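Local coordinates for alpha-1,4-endofucoidanase (Mariniflexile fucanivorans, PDB 6DLH), which hydrolyses alpha-1,4-linked fucoidan from within the chain, as an endo-acting, retaining glycoside hydrolase of family 107 that carries bound calcium ions, at residues H441-E445 and G446-W450; I63-D66 and D67-T70; A401-Q404 and F405-D409. All coordinates share one frame; numbering follows the deposited sequence.

In the fold
All three contacts are local and partly buried, each joining neighbours along one continuous piece of chain. Contact 3, within helix 399-415, has the most buried touching residues, four of eight; contacts 1 and 2 have two each, although contact 2, at the start of helix 66-71, lies nearest the centre of the chain. Contacts 2 and 3 belong to the part built on the parallel sheet, their nearest atoms about 7 Å apart. Contact 1 is a turn in the first Ig-like domain. Helical backbone bonds dominate contacts 2 and 3, with waters at the helix start in one and a threonine hydroxyl bond in the other. In contact 1 an aspartate carboxylate ties the turn to the strand before it.

Contact 1 of 3, residues H441-E445 and G446-W450; sequences HNLVE and GVDFW
Asp448 reaches back to the strand it has just left: its OD2 accepts the backbone N-H of Val444 at 2.8 Å, on the anti lone pair and nearly straight (161°). The same oxygen lies 3.3 Å from Leu443 CA. CG lies beside the backbone N of Asp448 (chi1 -63°), which brings the carboxylate to the strand; the Asp448 and Leu443 side chains cross at about a right angle. Val444 answers with its carbonyl, whose O takes two donors: Val447 N at 2.9 Å from above the carbonyl plane, and Asp448 N, also at 2.9 Å, nearly along the C=O axis. Beside these bonds, Val444 CG1 meets Val447 CG2, while the Phe449 side chain crosses that of Leu443 at about a right angle, CE2 lying 3.8 Å from Leu443 CB.

The turn passes through Gly446, which has a positive phi (96°); its N donates to Phe449 O. Further out, strand 439-444 pairs with strand 479-484 of the Ig-like domain, Leu443 and Phe449 both pack on Leu460, and the Phe449 ring meets Trp423 edge-to-face. Glu445 OE2 accepts Ile457 N, and the glutamate side chain lies about 5 Å from that of the calcium ligand Asp451. The N-H groups of Val444, Gly446, Val447 and Asp448 all find acceptors within the turn, and the N-H donated to OD2 would probably help to stabilise negative charge on Asp448.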
ATOM      1  N   HIS A 441       9.768  -3.681 -28.857  1.00 38.03           N
ATOM      2  CA  HIS A 441      10.174  -3.999 -27.494  1.00 39.81           C
ATOM      3  C   HIS A 441      11.521  -4.715 -27.477  1.00 38.45           C
ATOM      4  O   HIS A 441      11.733  -5.681 -28.207  1.00 40.86           O
ATOM      5  CB  HIS A 441       9.103  -4.821 -26.760  1.00 40.88           C
ATOM      6  CG  HIS A 441       9.450  -5.095 -25.331  1.00 42.14           C
ATOM      7  ND1 HIS A 441       9.234  -4.169 -24.326  1.00 41.40           N
ATOM      8  CD2 HIS A 441       9.998  -6.177 -24.735  1.00 40.47           C
ATOM      9  CE1 HIS A 441       9.639  -4.668 -23.174  1.00 40.79           C
ATOM     10  NE2 HIS A 441      10.112  -5.897 -23.400  1.00 40.72           N
ATOM     11  N   ASN A 442      12.416  -4.232 -26.609  1.00 37.78           N
ATOM     12  CA  ASN A 442      13.750  -4.787 -26.445  1.00 35.41           C
ATOM     13  C   ASN A 442      13.756  -5.826 -25.321  1.00 34.22           C
ATOM     14  O   ASN A 442      13.097  -5.652 -24.304  1.00 31.07           O
ATOM     15  CB  ASN A 442      14.764  -3.676 -26.165  1.00 35.77           C
ATOM     16  CG  ASN A 442      14.986  -2.764 -27.356  1.00 39.31           C
ATOM     17  OD1 ASN A 442      14.577  -3.088 -28.472  1.00 39.08           O
ATOM     18  ND2 ASN A 442      15.632  -1.629 -27.136  1.00 34.67           N
ATOM     19  N   LEU A 443      14.513  -6.909 -25.524  1.00 34.25           N
ATOM     20  CA  LEU A 443      14.827  -7.878 -24.484  1.00 34.32           C
ATOM     21  C   LEU A 443      16.343  -7.885 -24.313  1.00 35.61           C
ATOM     22  O   LEU A 443      17.078  -7.970 -25.300  1.00 33.63           O
ATOM     23  CB  LEU A 443      14.308  -9.264 -24.884  1.00 32.87           C
ATOM     24  CG  LEU A 443      12.790  -9.449 -24.925  1.00 34.99           C
ATOM     25  CD1 LEU A 443      12.447 -10.903 -25.192  1.00 36.16           C
ATOM     26  CD2 LEU A 443      12.121  -8.997 -23.629  1.00 34.66           C
ATOM     27  N   VAL A 444      16.804  -7.738 -23.063  1.00 33.11           N
ATOM     28  CA  VAL A 444      18.187  -7.339 -22.852  1.00 34.07           C
ATOM     29  C   VAL A 444      18.909  -8.379 -21.998  1.00 34.55           C
ATOM     30  O   VAL A 444      18.434  -8.744 -20.925  1.00 33.94           O
ATOM     31  CB  VAL A 444      18.275  -5.917 -22.260  1.00 34.86           C
ATOM     32  CG1 VAL A 444      19.713  -5.482 -21.995  1.00 36.12           C
ATOM     33  CG2 VAL A 444      17.566  -4.905 -23.151  1.00 34.07           C
ATOM     34  N   GLU A 445      20.047  -8.857 -22.516  1.00 33.27           N
ATOM     35  CA  GLU A 445      20.924  -9.766 -21.800  1.00 33.78           C
ATOM     36  C   GLU A 445      21.369  -9.107 -20.493  1.00 34.02           C
ATOM     37  O   GLU A 445      21.792  -7.948 -20.477  1.00 29.61           O
ATOM     38  CB  GLU A 445      22.104 -10.153 -22.693  1.00 33.92           C
ATOM     39  CG  GLU A 445      22.954 -11.275 -22.119  1.00 35.78           C
ATOM     40  CD  GLU A 445      24.241 -11.592 -22.867  1.00 37.66           C
ATOM     41  OE1 GLU A 445      24.566 -10.871 -23.838  1.00 38.25           O
ATOM     42  OE2 GLU A 445      24.915 -12.570 -22.484  1.00 37.91           O
ATOM     43  N   GLY A 446      21.239  -9.854 -19.390  1.00 33.24           N
ATOM     44  CA  GLY A 446      21.590  -9.340 -18.077  1.00 33.05           C
ATOM     45  C   GLY A 446      20.365  -8.797 -17.348  1.00 34.97           C
ATOM     46  O   GLY A 446      20.401  -8.597 -16.133  1.00 35.24           O
ATOM     47  N   VAL A 447      19.281  -8.587 -18.111  1.00 34.25           N
ATOM     48  CA  VAL A 447      18.027  -8.070 -17.581  1.00 32.30           C
ATOM     49  C   VAL A 447      16.960  -9.161 -17.667  1.00 32.10           C
ATOM     50  O   VAL A 447      16.480  -9.645 -16.643  1.00 32.34           O
ATOM     51  CB  VAL A 447      17.604  -6.758 -18.276  1.00 31.96           C
ATOM     52  CG1 VAL A 447      16.275  -6.227 -17.755  1.00 32.36           C
ATOM     53  CG2 VAL A 447      18.674  -5.685 -18.143  1.00 32.02           C
ATOM     54  N   ASP A 448      16.602  -9.554 -18.895  1.00 32.26           N
ATOM     55  CA  ASP A 448      15.490 -10.459 -19.136  1.00 30.45           C
ATOM     56  C   ASP A 448      15.967 -11.908 -19.136  1.00 29.75           C
ATOM     57  O   ASP A 448      15.174 -12.818 -18.912  1.00 30.18           O
ATOM     58  CB  ASP A 448      14.802 -10.140 -20.466  1.00 32.35           C
ATOM     59  CG  ASP A 448      14.172  -8.761 -20.502  1.00 31.00           C
ATOM     60  OD1 ASP A 448      13.144  -8.582 -19.840  1.00 34.28           O
ATOM     61  OD2 ASP A 448      14.725  -7.881 -21.183  1.00 32.79           O
ATOM     62  N   PHE A 449      17.250 -12.118 -19.432  1.00 29.00           N
ATOM     63  CA  PHE A 449      17.813 -13.456 -19.496  1.00 30.60           C
ATOM     64  C   PHE A 449      19.331 -13.358 -19.469  1.00 31.24           C
ATOM     65  O   PHE A 449      19.893 -12.316 -19.803  1.00 34.30           O
ATOM     66  CB  PHE A 449      17.335 -14.220 -20.736  1.00 32.24           C
ATOM     67  CG  PHE A 449      17.283 -13.430 -22.023  1.00 31.20           C
ATOM     68  CD1 PHE A 449      18.433 -12.906 -22.595  1.00 32.88           C
ATOM     69  CD2 PHE A 449      16.077 -13.230 -22.675  1.00 32.02           C
ATOM     70  CE1 PHE A 449      18.375 -12.189 -23.782  1.00 33.70           C
ATOM     71  CE2 PHE A 449      16.016 -12.520 -23.867  1.00 30.81           C
ATOM     72  CZ  PHE A 449      17.166 -11.997 -24.415  1.00 32.56           C
ATOM     73  N   TRP A 450      19.978 -14.452 -19.059  1.00 31.65           N
ATOM     74  CA  TRP A 450      21.423 -14.469 -18.906  1.00 32.49           C
ATOM     75  C   TRP A 450      21.922 -15.908 -18.910  1.00 31.86           C
ATOM     76  O   TRP A 450      21.159 -16.843 -18.671  1.00 32.10           O
ATOM     77  CB  TRP A 450      21.860 -13.709 -17.642  1.00 32.34           C
ATOM     78  CG  TRP A 450      21.303 -14.302 -16.388  1.00 35.16           C
ATOM     79  CD1 TRP A 450      21.847 -15.309 -15.639  1.00 34.86           C
ATOM     80  CD2 TRP A 450      20.067 -13.943 -15.749  1.00 35.22           C
ATOM     81  NE1 TRP A 450      21.038 -15.593 -14.575  1.00 33.36           N
ATOM     82  CE2 TRP A 450      19.937 -14.777 -14.615  1.00 33.29           C
ATOM     83  CE3 TRP A 450      19.063 -13.003 -16.020  1.00 34.97           C
ATOM     84  CZ2 TRP A 450      18.843 -14.696 -13.757  1.00 31.48           C
ATOM     85  CZ3 TRP A 450      17.978 -12.925 -15.172  1.00 33.55           C
ATOM     86  CH2 TRP A 450      17.877 -13.759 -14.054  1.00 33.96           C
TER

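Contact 2 of 3, residues I63-D66 and D67-T70; sequences IRID and DFLT
Ile65 and Phe68 lie side by side and point the same way, with Ile65 CG1 at 3.8 Å from Phe68 CD2, at the N-terminal first turn of helix 66-71. This short helix follows the loop after strand 46-49 of the parallel sheet. The tight part of the contact is apolar. Ile65 sends CG1 anti to its backbone N (chi1 -162°), which carries that branch to the phenylalanine and leaves CG2 to meet Leu69 CD1 at 3.9 Å; the isoleucine and leucine side chains cross at a slant. Helix 129-139 closes over this patch, Ala136 touching both Ile65 and Leu69, while Trp50 packs on Ile65 and meets the Phe68 ring with planes at about 45°.

Backbone bonds close the turn. Leu69 N donates to Ile65 O in the carbonyl plane at 3.1 Å, and Thr70 N follows one residue on, to Asp66 O at 2.9 Å.

Away from this patch the contact is looser: Asp67 and Thr70 are exposed, and two waters sit at the helix start. Two N-H groups of the first turn meet them, Asp67 N and Phe68 N each donating to a separate water. Both waters turn back to Arg64 O, though only weakly, so the loop carbonyl is linked to the helix start at second hand. Arg64 itself runs away from the helix to a salt bridge with Asp127, and its NH1 also donates to Ile63 O at 2.9 Å, the oxygen lying close to the guanidinium plane.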
ATOM      1  N   ILE A  63      -1.292   6.376  -3.314  1.00 35.57           N
ATOM      2  CA  ILE A  63       0.015   5.828  -2.986  1.00 32.23           C
ATOM      3  C   ILE A  63       0.380   4.798  -4.048  1.00 31.99           C
ATOM      4  O   ILE A  63      -0.488   4.060  -4.508  1.00 30.76           O
ATOM      5  CB  ILE A  63       0.038   5.262  -1.549  1.00 32.65           C
ATOM      6  CG1 ILE A  63      -0.109   6.381  -0.508  1.00 30.31           C
ATOM      7  CG2 ILE A  63       1.271   4.394  -1.300  1.00 30.19           C
ATOM      8  CD1 ILE A  63       0.931   7.486  -0.602  1.00 31.17           C
ATOM      9  N   ARG A  64       1.664   4.782  -4.444  1.00 32.01           N
ATOM     10  CA  ARG A  64       2.103   3.984  -5.581  1.00 32.42           C
ATOM     11  C   ARG A  64       3.375   3.211  -5.226  1.00 30.72           C
ATOM     12  O   ARG A  64       4.185   3.684  -4.437  1.00 30.13           O
ATOM     13  CB  ARG A  64       2.300   4.892  -6.803  1.00 33.14           C
ATOM     14  CG  ARG A  64       1.028   5.589  -7.272  1.00 34.44           C
ATOM     15  CD  ARG A  64       0.038   4.566  -7.799  1.00 34.96           C
ATOM     16  NE  ARG A  64      -1.164   5.124  -8.391  1.00 37.05           N
ATOM     17  CZ  ARG A  64      -2.356   5.135  -7.805  1.00 39.09           C
ATOM     18  NH1 ARG A  64      -2.495   4.673  -6.573  1.00 36.92           N
ATOM     19  NH2 ARG A  64      -3.408   5.606  -8.453  1.00 38.59           N
ATOM     20  N   ILE A  65       3.551   2.034  -5.844  1.00 31.41           N
ATOM     21  CA  ILE A  65       4.705   1.185  -5.588  1.00 29.45           C
ATOM     22  C   ILE A  65       5.818   1.438  -6.613  1.00 30.06           C
ATOM     23  O   ILE A  65       6.864   0.788  -6.555  1.00 29.98           O
ATOM     24  CB  ILE A  65       4.288  -0.301  -5.529  1.00 28.47           C
ATOM     25  CG1 ILE A  65       5.359  -1.155  -4.838  1.00 26.82           C
ATOM     26  CG2 ILE A  65       3.942  -0.827  -6.924  1.00 27.61           C
ATOM     27  CD1 ILE A  65       4.932  -2.573  -4.523  1.00 26.68           C
ATOM     28  N   ASP A  66       5.607   2.389  -7.538  1.00 29.63           N
ATOM     29  CA  ASP A  66       6.451   2.556  -8.719  1.00 29.91           C
ATOM     30  C   ASP A  66       7.893   2.939  -8.382  1.00 27.62           C
ATOM     31  O   ASP A  66       8.819   2.476  -9.043  1.00 27.86           O
ATOM     32  CB  ASP A  66       5.820   3.488  -9.760  1.00 31.41           C
ATOM     33  CG  ASP A  66       4.533   2.907 -10.311  1.00 33.96           C
ATOM     34  OD1 ASP A  66       3.528   2.919  -9.569  1.00 36.46           O
ATOM     35  OD2 ASP A  66       4.555   2.407 -11.457  1.00 34.48           O
ATOM     36  N   ASP A  67       8.083   3.806  -7.384  1.00 27.73           N
ATOM     37  CA  ASP A  67       9.421   4.206  -6.973  1.00 27.83           C
ATOM     38  C   ASP A  67      10.192   2.988  -6.467  1.00 28.70           C
ATOM     39  O   ASP A  67      11.368   2.812  -6.794  1.00 29.89           O
ATOM     40  CB  ASP A  67       9.380   5.340  -5.945  1.00 28.95           C
ATOM     41  CG  ASP A  67       9.012   6.688  -6.546  1.00 30.98           C
ATOM     42  OD1 ASP A  67       9.016   6.799  -7.787  1.00 32.07           O
ATOM     43  OD2 ASP A  67       8.734   7.624  -5.767  1.00 33.67           O
ATOM     44  N   PHE A  68       9.516   2.150  -5.670  1.00 26.39           N
ATOM     45  CA  PHE A  68      10.112   0.923  -5.173  1.00 24.71           C
ATOM     46  C   PHE A  68      10.569   0.079  -6.361  1.00 24.40           C
ATOM     47  O   PHE A  68      11.713  -0.366  -6.411  1.00 22.90           O
ATOM     48  CB  PHE A  68       9.159   0.191  -4.221  1.00 23.62           C
ATOM     49  CG  PHE A  68       9.551  -1.222  -3.847  1.00 24.07           C
ATOM     50  CD1 PHE A  68      10.527  -1.467  -2.890  1.00 23.83           C
ATOM     51  CD2 PHE A  68       8.927  -2.312  -4.434  1.00 24.43           C
ATOM     52  CE1 PHE A  68      10.866  -2.762  -2.530  1.00 24.60           C
ATOM     53  CE2 PHE A  68       9.259  -3.612  -4.071  1.00 24.87           C
ATOM     54  CZ  PHE A  68      10.229  -3.836  -3.116  1.00 24.69           C
ATOM     55  N   LEU A  69       9.676  -0.109  -7.333  1.00 25.04           N
ATOM     56  CA  LEU A  69       9.974  -0.984  -8.455  1.00 24.65           C
ATOM     57  C   LEU A  69      11.137  -0.433  -9.282  1.00 24.87           C
ATOM     58  O   LEU A  69      11.939  -1.218  -9.788  1.00 24.94           O
ATOM     59  CB  LEU A  69       8.712  -1.225  -9.288  1.00 24.63           C
ATOM     60  CG  LEU A  69       7.631  -2.066  -8.604  1.00 25.94           C
ATOM     61  CD1 LEU A  69       6.469  -2.340  -9.548  1.00 25.89           C
ATOM     62  CD2 LEU A  69       8.197  -3.373  -8.059  1.00 24.13           C
ATOM     63  N   THR A  70      11.242   0.899  -9.397  1.00 23.70           N
ATOM     64  CA  THR A  70      12.376   1.520 -10.075  1.00 24.06           C
ATOM     65  C   THR A  70      13.667   1.149  -9.348  1.00 23.63           C
ATOM     66  O   THR A  70      14.640   0.744  -9.978  1.00 24.55           O
ATOM     67  CB  THR A  70      12.241   3.048 -10.162  1.00 24.01           C
ATOM     68  OG1 THR A  70      11.176   3.280 -11.082  1.00 26.74           O
ATOM     69  CG2 THR A  70      13.498   3.753 -10.641  1.00 23.11           C
TER
HETATM   70  O   HOH W   1       7.470   3.101  -4.055  1.00 28.85           O
HETATM   71  O   HOH W   2       6.097   5.382  -6.189  1.00 44.07           O

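Contact 3 of 3, residues A401-Q404 and F405-D409; sequences ALNQ and FELTD
Leu402 and Glu406 run side by side in the same direction, one turn apart, with Leu402 CD1 at 4.0 Å from both CG and OE2 of the glutamate. Glu406 is bent at chi2 (-73°), which brings OE2 as well as CG alongside the Leu402 methyl CD1; the methyl meets the aliphatic stem and one carboxylate oxygen, a van der Waals contact. Asn403 and Leu407, the next couple along, instead slant across each other. Leu407 CD1 comes to 4.0 Å from Asn403 ND2, an amide nitrogen already committed to Asp361 on helix 361-372.

Phe405 turns another way. Its ring leads off toward Leu46 and Met48 of strand 46-49, and Ala401 O sits at the ring's edge, near its plane. These pairs are the i to i+4 neighbours of helix 399-415, which packs against strand 46-49 of the parallel sheet and against helix 361-372. Regular backbone bonds run beneath them, such as Glu406 N to Leu402 O at 2.8 Å.

Thr408 adds a side-chain bond to this series. Its OG1, set beside the backbone N (chi1 -59°), donates to Gln404 O at 2.8 Å, while Thr408 N donates to the same oxygen at 2.9 Å; the two donors arrive from opposite faces of the carbonyl plane. The buried Gln404 amide extends to Gln346 through OE1 and to Leu359 O and Asp361 through NE2. At the far end Asp409 receives the hydroxyl of Thr77, a calcium ligand, on OD1 and the N-H of Arg76 on OD2.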
ATOM      1  N   ALA A 401      19.300  -2.809   2.660  1.00 22.15           N
ATOM      2  CA  ALA A 401      18.452  -3.913   2.234  1.00 21.93           C
ATOM      3  C   ALA A 401      18.662  -4.169   0.745  1.00 21.83           C
ATOM      4  O   ALA A 401      18.778  -5.322   0.339  1.00 23.08           O
ATOM      5  CB  ALA A 401      17.004  -3.634   2.571  1.00 21.00           C
ATOM      6  N   LEU A 402      18.747  -3.086  -0.048  1.00 22.17           N
ATOM      7  CA  LEU A 402      19.072  -3.168  -1.466  1.00 21.45           C
ATOM      8  C   LEU A 402      20.432  -3.844  -1.637  1.00 22.15           C
ATOM      9  O   LEU A 402      20.566  -4.775  -2.432  1.00 21.62           O
ATOM     10  CB  LEU A 402      19.042  -1.769  -2.100  1.00 21.55           C
ATOM     11  CG  LEU A 402      19.355  -1.710  -3.603  1.00 21.58           C
ATOM     12  CD1 LEU A 402      18.340  -2.499  -4.415  1.00 21.81           C
ATOM     13  CD2 LEU A 402      19.398  -0.281  -4.111  1.00 21.15           C
ATOM     14  N   ASN A 403      21.426  -3.387  -0.859  1.00 21.74           N
ATOM     15  CA  ASN A 403      22.763  -3.965  -0.862  1.00 21.57           C
ATOM     16  C   ASN A 403      22.683  -5.487  -0.721  1.00 22.63           C
ATOM     17  O   ASN A 403      23.196  -6.224  -1.564  1.00 23.83           O
ATOM     18  CB  ASN A 403      23.623  -3.329   0.233  1.00 22.03           C
ATOM     19  CG  ASN A 403      24.958  -4.015   0.431  1.00 22.07           C
ATOM     20  OD1 ASN A 403      25.837  -3.921  -0.420  1.00 21.48           O
ATOM     21  ND2 ASN A 403      25.129  -4.685   1.563  1.00 20.81           N
ATOM     22  N   GLN A 404      21.995  -5.957   0.330  1.00 21.44           N
ATOM     23  CA  GLN A 404      21.944  -7.379   0.638  1.00 21.42           C
ATOM     24  C   GLN A 404      21.225  -8.159  -0.464  1.00 21.75           C
ATOM     25  O   GLN A 404      21.675  -9.235  -0.864  1.00 22.17           O
ATOM     26  CB  GLN A 404      21.337  -7.606   2.027  1.00 21.32           C
ATOM     27  CG  GLN A 404      22.123  -6.945   3.158  1.00 21.11           C
ATOM     28  CD  GLN A 404      21.789  -7.516   4.517  1.00 22.03           C
ATOM     29  OE1 GLN A 404      20.621  -7.724   4.861  1.00 21.91           O
ATOM     30  NE2 GLN A 404      22.819  -7.761   5.316  1.00 20.71           N
ATOM     31  N   PHE A 405      20.110  -7.601  -0.954  1.00 22.45           N
ATOM     32  CA  PHE A 405      19.318  -8.184  -2.026  1.00 22.68           C
ATOM     33  C   PHE A 405      20.106  -8.258  -3.333  1.00 23.09           C
ATOM     34  O   PHE A 405      19.989  -9.232  -4.073  1.00 23.17           O
ATOM     35  CB  PHE A 405      17.966  -7.467  -2.152  1.00 22.96           C
ATOM     36  CG  PHE A 405      16.805  -8.319  -1.708  1.00 22.08           C
ATOM     37  CD1 PHE A 405      16.473  -8.427  -0.369  1.00 22.44           C
ATOM     38  CD2 PHE A 405      16.081  -9.065  -2.625  1.00 22.60           C
ATOM     39  CE1 PHE A 405      15.430  -9.250   0.042  1.00 22.07           C
ATOM     40  CE2 PHE A 405      15.040  -9.888  -2.216  1.00 22.98           C
ATOM     41  CZ  PHE A 405      14.710  -9.974  -0.879  1.00 21.62           C
ATOM     42  N   GLU A 406      20.935  -7.240  -3.602  1.00 24.50           N
ATOM     43  CA  GLU A 406      21.763  -7.227  -4.799  1.00 23.91           C
ATOM     44  C   GLU A 406      22.837  -8.314  -4.726  1.00 24.34           C
ATOM     45  O   GLU A 406      23.052  -9.033  -5.698  1.00 24.16           O
ATOM     46  CB  GLU A 406      22.356  -5.838  -5.042  1.00 25.21           C
ATOM     47  CG  GLU A 406      21.358  -4.832  -5.594  1.00 27.22           C
ATOM     48  CD  GLU A 406      20.934  -4.998  -7.044  1.00 29.15           C
ATOM     49  OE1 GLU A 406      21.347  -5.990  -7.682  1.00 31.13           O
ATOM     50  OE2 GLU A 406      20.191  -4.126  -7.537  1.00 30.16           O
ATOM     51  N   LEU A 407      23.519  -8.431  -3.573  1.00 24.01           N
ATOM     52  CA  LEU A 407      24.511  -9.483  -3.398  1.00 22.95           C
ATOM     53  C   LEU A 407      23.847 -10.848  -3.586  1.00 22.78           C
ATOM     54  O   LEU A 407      24.367 -11.697  -4.299  1.00 24.87           O
ATOM     55  CB  LEU A 407      25.174  -9.355  -2.020  1.00 21.85           C
ATOM     56  CG  LEU A 407      26.051  -8.112  -1.831  1.00 22.73           C
ATOM     57  CD1 LEU A 407      26.472  -7.941  -0.379  1.00 19.76           C
ATOM     58  CD2 LEU A 407      27.269  -8.145  -2.751  1.00 21.11           C
ATOM     59  N   THR A 408      22.683 -11.039  -2.954  1.00 22.36           N
ATOM     60  CA  THR A 408      21.876 -12.237  -3.130  1.00 22.42           C
ATOM     61  C   THR A 408      21.589 -12.495  -4.611  1.00 22.79           C
ATOM     62  O   THR A 408      21.682 -13.636  -5.069  1.00 22.96           O
ATOM     63  CB  THR A 408      20.575 -12.145  -2.322  1.00 22.65           C
ATOM     64  OG1 THR A 408      20.919 -11.979  -0.945  1.00 21.67           O
ATOM     65  CG2 THR A 408      19.685 -13.357  -2.487  1.00 21.75           C
ATOM     66  N   ASP A 409      21.215 -11.439  -5.348  1.00 23.11           N
ATOM     67  CA  ASP A 409      20.828 -11.581  -6.744  1.00 23.14           C
ATOM     68  C   ASP A 409      22.005 -12.125  -7.550  1.00 23.25           C
ATOM     69  O   ASP A 409      21.831 -13.051  -8.333  1.00 22.32           O
ATOM     70  CB  ASP A 409      20.251 -10.278  -7.315  1.00 24.86           C
ATOM     71  CG  ASP A 409      19.430 -10.445  -8.590  1.00 25.90           C
ATOM     72  OD1 ASP A 409      18.456 -11.221  -8.576  1.00 28.02           O
ATOM     73  OD2 ASP A 409      19.745  -9.772  -9.581  1.00 28.25           O
TER